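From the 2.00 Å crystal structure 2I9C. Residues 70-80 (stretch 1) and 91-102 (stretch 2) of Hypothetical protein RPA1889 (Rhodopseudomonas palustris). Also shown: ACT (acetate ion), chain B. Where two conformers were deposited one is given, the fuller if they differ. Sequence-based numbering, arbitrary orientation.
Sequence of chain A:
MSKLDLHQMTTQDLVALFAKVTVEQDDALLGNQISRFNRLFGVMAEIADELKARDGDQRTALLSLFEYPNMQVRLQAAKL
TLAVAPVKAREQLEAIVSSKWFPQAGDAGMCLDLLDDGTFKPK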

# COMPACT_ATOMS: atom_id res chain seq x y z
N ASN A 70 0.11 6.05 10.14
CA ASN A 70 1.10 4.99 10.15
C ASN A 70 1.81 5.06 8.81
O ASN A 70 1.16 5.15 7.77
N MSE A 71 3.13 5.09 8.82
CA MSE A 71 3.87 5.40 7.58
C MSE A 71 3.86 4.20 6.65
O MSE A 71 3.87 4.35 5.40
N GLN A 72 3.85 3.00 7.22
CA GLN A 72 3.72 1.81 6.39
C GLN A 72 2.37 1.78 5.64
O GLN A 72 2.32 1.37 4.48
N VAL A 73 1.29 2.16 6.33
CA VAL A 73 -0.04 2.21 5.71
C VAL A 73 0.01 3.21 4.54
O VAL A 73 -0.41 2.90 3.44
N ARG A 74 0.53 4.41 4.81
CA ARG A 74 0.58 5.45 3.80
C ARG A 74 1.39 5.00 2.58
O ARG A 74 0.97 5.26 1.45
N LEU A 75 2.56 4.40 2.83
CA LEU A 75 3.46 3.91 1.78
C LEU A 75 2.78 2.87 0.89
O LEU A 75 2.77 2.96 -0.34
N GLN A 76 2.20 1.87 1.52
CA GLN A 76 1.59 0.79 0.79
C GLN A 76 0.37 1.26 0.01
O GLN A 76 0.14 0.81 -1.08
N ALA A 77 -0.40 2.15 0.61
CA ALA A 77 -1.59 2.71 -0.05
C ALA A 77 -1.19 3.53 -1.30
O ALA A 77 -1.83 3.41 -2.34
N ALA A 78 -0.11 4.30 -1.20
CA ALA A 78 0.38 5.07 -2.32
C ALA A 78 0.96 4.15 -3.39
O ALA A 78 0.69 4.31 -4.58
N LYS A 79 1.74 3.15 -2.97
CA LYS A 79 2.26 2.18 -3.97
C LYS A 79 1.16 1.46 -4.74
O LYS A 79 1.25 1.28 -5.94
N LEU A 80 0.09 1.10 -4.06
CA LEU A 80 -0.99 0.30 -4.67
C LEU A 80 -2.06 1.15 -5.36
O LEU A 80 -3.01 0.61 -5.93
N GLU A 91 2.43 12.09 -5.57
CA GLU A 91 2.49 13.16 -4.56
C GLU A 91 2.69 12.63 -3.13
O GLU A 91 3.49 13.18 -2.35
N GLN A 92 1.96 11.58 -2.77
CA GLN A 92 2.13 10.95 -1.46
C GLN A 92 3.52 10.30 -1.34
O GLN A 92 4.19 10.49 -0.36
N LEU A 93 3.98 9.62 -2.38
CA LEU A 93 5.30 9.03 -2.28
C LEU A 93 6.34 10.10 -2.08
O LEU A 93 7.30 9.88 -1.36
N GLU A 94 6.18 11.25 -2.76
CA GLU A 94 7.10 12.36 -2.67
C GLU A 94 7.11 12.92 -1.25
O GLU A 94 8.18 13.21 -0.76
N ALA A 95 5.95 13.08 -0.63
CA ALA A 95 5.82 13.46 0.82
C ALA A 95 6.50 12.49 1.78
O ALA A 95 7.13 12.91 2.75
N ILE A 96 6.33 11.18 1.55
CA ILE A 96 7.06 10.16 2.31
C ILE A 96 8.59 10.32 2.16
O ILE A 96 9.31 10.40 3.17
N VAL A 97 9.11 10.39 0.93
CA VAL A 97 10.53 10.79 0.75
C VAL A 97 10.90 12.07 1.54
O VAL A 97 11.90 12.07 2.24
N SER A 98 10.13 13.16 1.38
CA SER A 98 10.44 14.43 2.08
C SER A 98 10.49 14.29 3.59
O SER A 98 11.22 15.03 4.28
N SER A 99 9.72 13.34 4.11
CA SER A 99 9.63 13.17 5.58
C SER A 99 10.92 12.56 6.18
O SER A 99 11.12 12.67 7.38
N LYS A 100 11.73 11.88 5.34
CA LYS A 100 12.98 11.27 5.76
C LYS A 100 12.74 10.23 6.85
O LYS A 100 13.60 9.97 7.70
N TRP A 101 11.54 9.63 6.82
CA TRP A 101 11.15 8.62 7.78
C TRP A 101 11.56 7.25 7.25
O TRP A 101 10.92 6.72 6.37
N PHE A 102 12.58 6.68 7.85
CA PHE A 102 13.13 5.44 7.32
C PHE A 102 12.61 4.21 8.10
O PHE A 102 12.36 4.27 9.31

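Helices 71-79 and 91-99 run roughly antiparallel (146°), their axes 9.2 Å apart at closest approach; the two stretches bury 478 Å² between them, both sides summed, with no direct hydrogen bond across. Asn-70 (chi1 t) points away and caps its own helix, its OD1 accepting from Val-73 N at 3.2 Å. Met-71, modelled as selenomethionine, points toward stretch 2 and loses 116 Å² to it. Its t, p, p rotamer sets SE 4.0 Å from Ile-96 CG1 and CE 3.5 Å from Trp-101 CE3, while CB lies over the Trp-101 five-membered ring, 3.7 Å from the centroid and 21° off the normal, a CH-pi contact. Gln-72 points away, and Val-73 is out of reach.

Arg-74 (m, t, t) also points in: its CB lies 3.6 Å from Gln-92 NE2. The acetate, probably from the crystallisation liquor, bridges the pair, its O accepting from Arg-74 NH1 at 3.0 Å and Gln-92 NE2 at 2.8 Å. Leu-75 (t, p) leaves sideways, yet its CD1 meets Leu-93 CD2 at 4.0 Å, and Ile-96 (m, t) brings CD1 to 3.5 Å from Leu-75 CA. Ala-78 CB approaches Gln-92 CG at 3.7 Å and Leu-93 CD2 at 3.8 Å; the short side chain accompanies the closest backbone register, 6.2 Å between the CA atoms of Ala-78 and Gln-92. Finally, Lys-79 CG grazes Leu-93 CD2 at 4.2 Å before its end leads away.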

# COMPACT_ATOMS: atom_id res chain seq x y z
CB ASN A 70 0.49 3.61 10.41
CG ASN A 70 1.54 2.51 10.47
OD1 ASN A 70 2.09 2.10 9.45
ND2 ASN A 70 1.80 1.99 11.68
CB MSE A 71 5.32 5.79 7.89
CG MSE A 71 6.03 6.50 6.70
SE MSE A 71 5.04 8.23 6.25
CE MSE A 71 5.70 9.44 7.67
CB GLN A 72 3.94 0.53 7.22
CG GLN A 72 3.99 -0.81 6.37
CD GLN A 72 5.26 -0.95 5.54
OE1 GLN A 72 6.16 -0.12 5.64
NE2 GLN A 72 5.35 -2.05 4.76
CB VAL A 73 -1.16 2.56 6.74
CG1 VAL A 73 -2.54 2.64 6.09
CG2 VAL A 73 -1.21 1.46 7.83
CB ARG A 74 1.18 6.73 4.39
CG ARG A 74 0.29 7.38 5.46
CD ARG A 74 0.82 8.80 5.82
NE ARG A 74 -0.05 9.43 6.83
CZ ARG A 74 -0.08 10.72 7.12
NH1 ARG A 74 0.71 11.57 6.50
NH2 ARG A 74 -0.91 11.17 8.07
CB LEU A 75 4.75 3.28 2.37
CG LEU A 75 5.66 2.55 1.36
CD1 LEU A 75 6.31 3.50 0.41
CD2 LEU A 75 6.75 1.83 2.18
CB GLN A 76 1.26 -0.39 1.71
CG GLN A 76 2.52 -1.17 2.16
CD GLN A 76 3.44 -1.49 1.00
OE1 GLN A 76 3.03 -2.13 0.04
NE2 GLN A 76 4.69 -1.03 1.07
CB ALA A 77 -2.44 3.59 0.94
CB ALA A 78 1.41 6.11 -1.86
CB LYS A 79 3.21 1.16 -3.34
CG LYS A 79 4.57 1.75 -3.02
CD LYS A 79 5.40 0.89 -2.12
CE LYS A 79 6.00 -0.31 -2.81
NZ LYS A 79 6.65 -1.18 -1.74
CB LEU A 80 -1.65 -0.62 -3.60
CG LEU A 80 -0.77 -1.84 -3.26
CD1 LEU A 80 -1.27 -2.60 -2.02
CD2 LEU A 80 -0.75 -2.78 -4.44
CB GLU A 91 1.22 14.02 -4.65
CG GLU A 91 1.15 15.20 -3.66
CD GLU A 91 -0.21 15.96 -3.67
OE1 GLU A 91 -1.30 15.31 -3.62
OE2 GLU A 91 -0.17 17.23 -3.71
CB GLN A 92 1.02 9.95 -1.15
CG GLN A 92 1.17 9.20 0.20
CD GLN A 92 1.25 10.10 1.41
OE1 GLN A 92 0.68 11.21 1.45
NE2 GLN A 92 1.97 9.63 2.43
CB LEU A 93 5.61 8.18 -3.52
CG LEU A 93 4.81 6.89 -3.74
CD1 LEU A 93 5.19 6.28 -5.10
CD2 LEU A 93 5.10 5.88 -2.59
CB GLU A 94 6.78 13.45 -3.70
CG GLU A 94 7.19 12.99 -5.14
CD GLU A 94 6.76 13.92 -6.27
OE1 GLU A 94 5.81 14.74 -6.12
OE2 GLU A 94 7.37 13.79 -7.35
CB ALA A 95 4.35 13.63 1.20
CB ILE A 96 6.57 8.71 1.98
CG1 ILE A 96 5.06 8.61 2.29
CG2 ILE A 96 7.41 7.62 2.79
CD1 ILE A 96 4.45 7.23 1.85
CB VAL A 97 10.89 10.98 -0.74
CG1 VAL A 97 12.30 11.50 -0.90
CG2 VAL A 97 10.75 9.68 -1.49
CB SER A 98 9.42 15.50 1.76
OG SER A 98 9.53 15.85 0.42
CB SER A 99 8.41 12.32 5.99
OG SER A 99 8.62 10.95 5.70
CB LYS A 100 14.00 12.35 6.23
CG LYS A 100 14.28 13.43 5.17
CD LYS A 100 15.15 14.59 5.68
CE LYS A 100 14.41 15.54 6.69
NZ LYS A 100 15.24 16.75 7.24
CB TRP A 101 9.63 8.65 7.91
CG TRP A 101 8.98 7.71 8.88
CD1 TRP A 101 8.94 6.33 8.86
CD2 TRP A 101 8.17 8.13 9.97
NE1 TRP A 101 8.16 5.88 9.91
CE2 TRP A 101 7.64 6.96 10.58
CE3 TRP A 101 7.78 9.39 10.45
CZ2 TRP A 101 6.82 7.01 11.69
CZ3 TRP A 101 6.92 9.44 11.58
CH2 TRP A 101 6.44 8.26 12.16
CB PHE A 102 14.67 5.55 7.23
CG PHE A 102 15.13 6.48 6.10
CD1 PHE A 102 15.75 7.69 6.38
CD2 PHE A 102 14.86 6.16 4.75
CE1 PHE A 102 16.15 8.54 5.37
CE2 PHE A 102 15.25 7.04 3.73
CZ PHE A 102 15.89 8.23 4.04
C ACT B . 3.79 12.02 4.96
O ACT B . 2.96 11.13 4.55
OXT ACT B . 3.52 13.25 5.46
CH3 ACT B . 5.13 11.54 4.74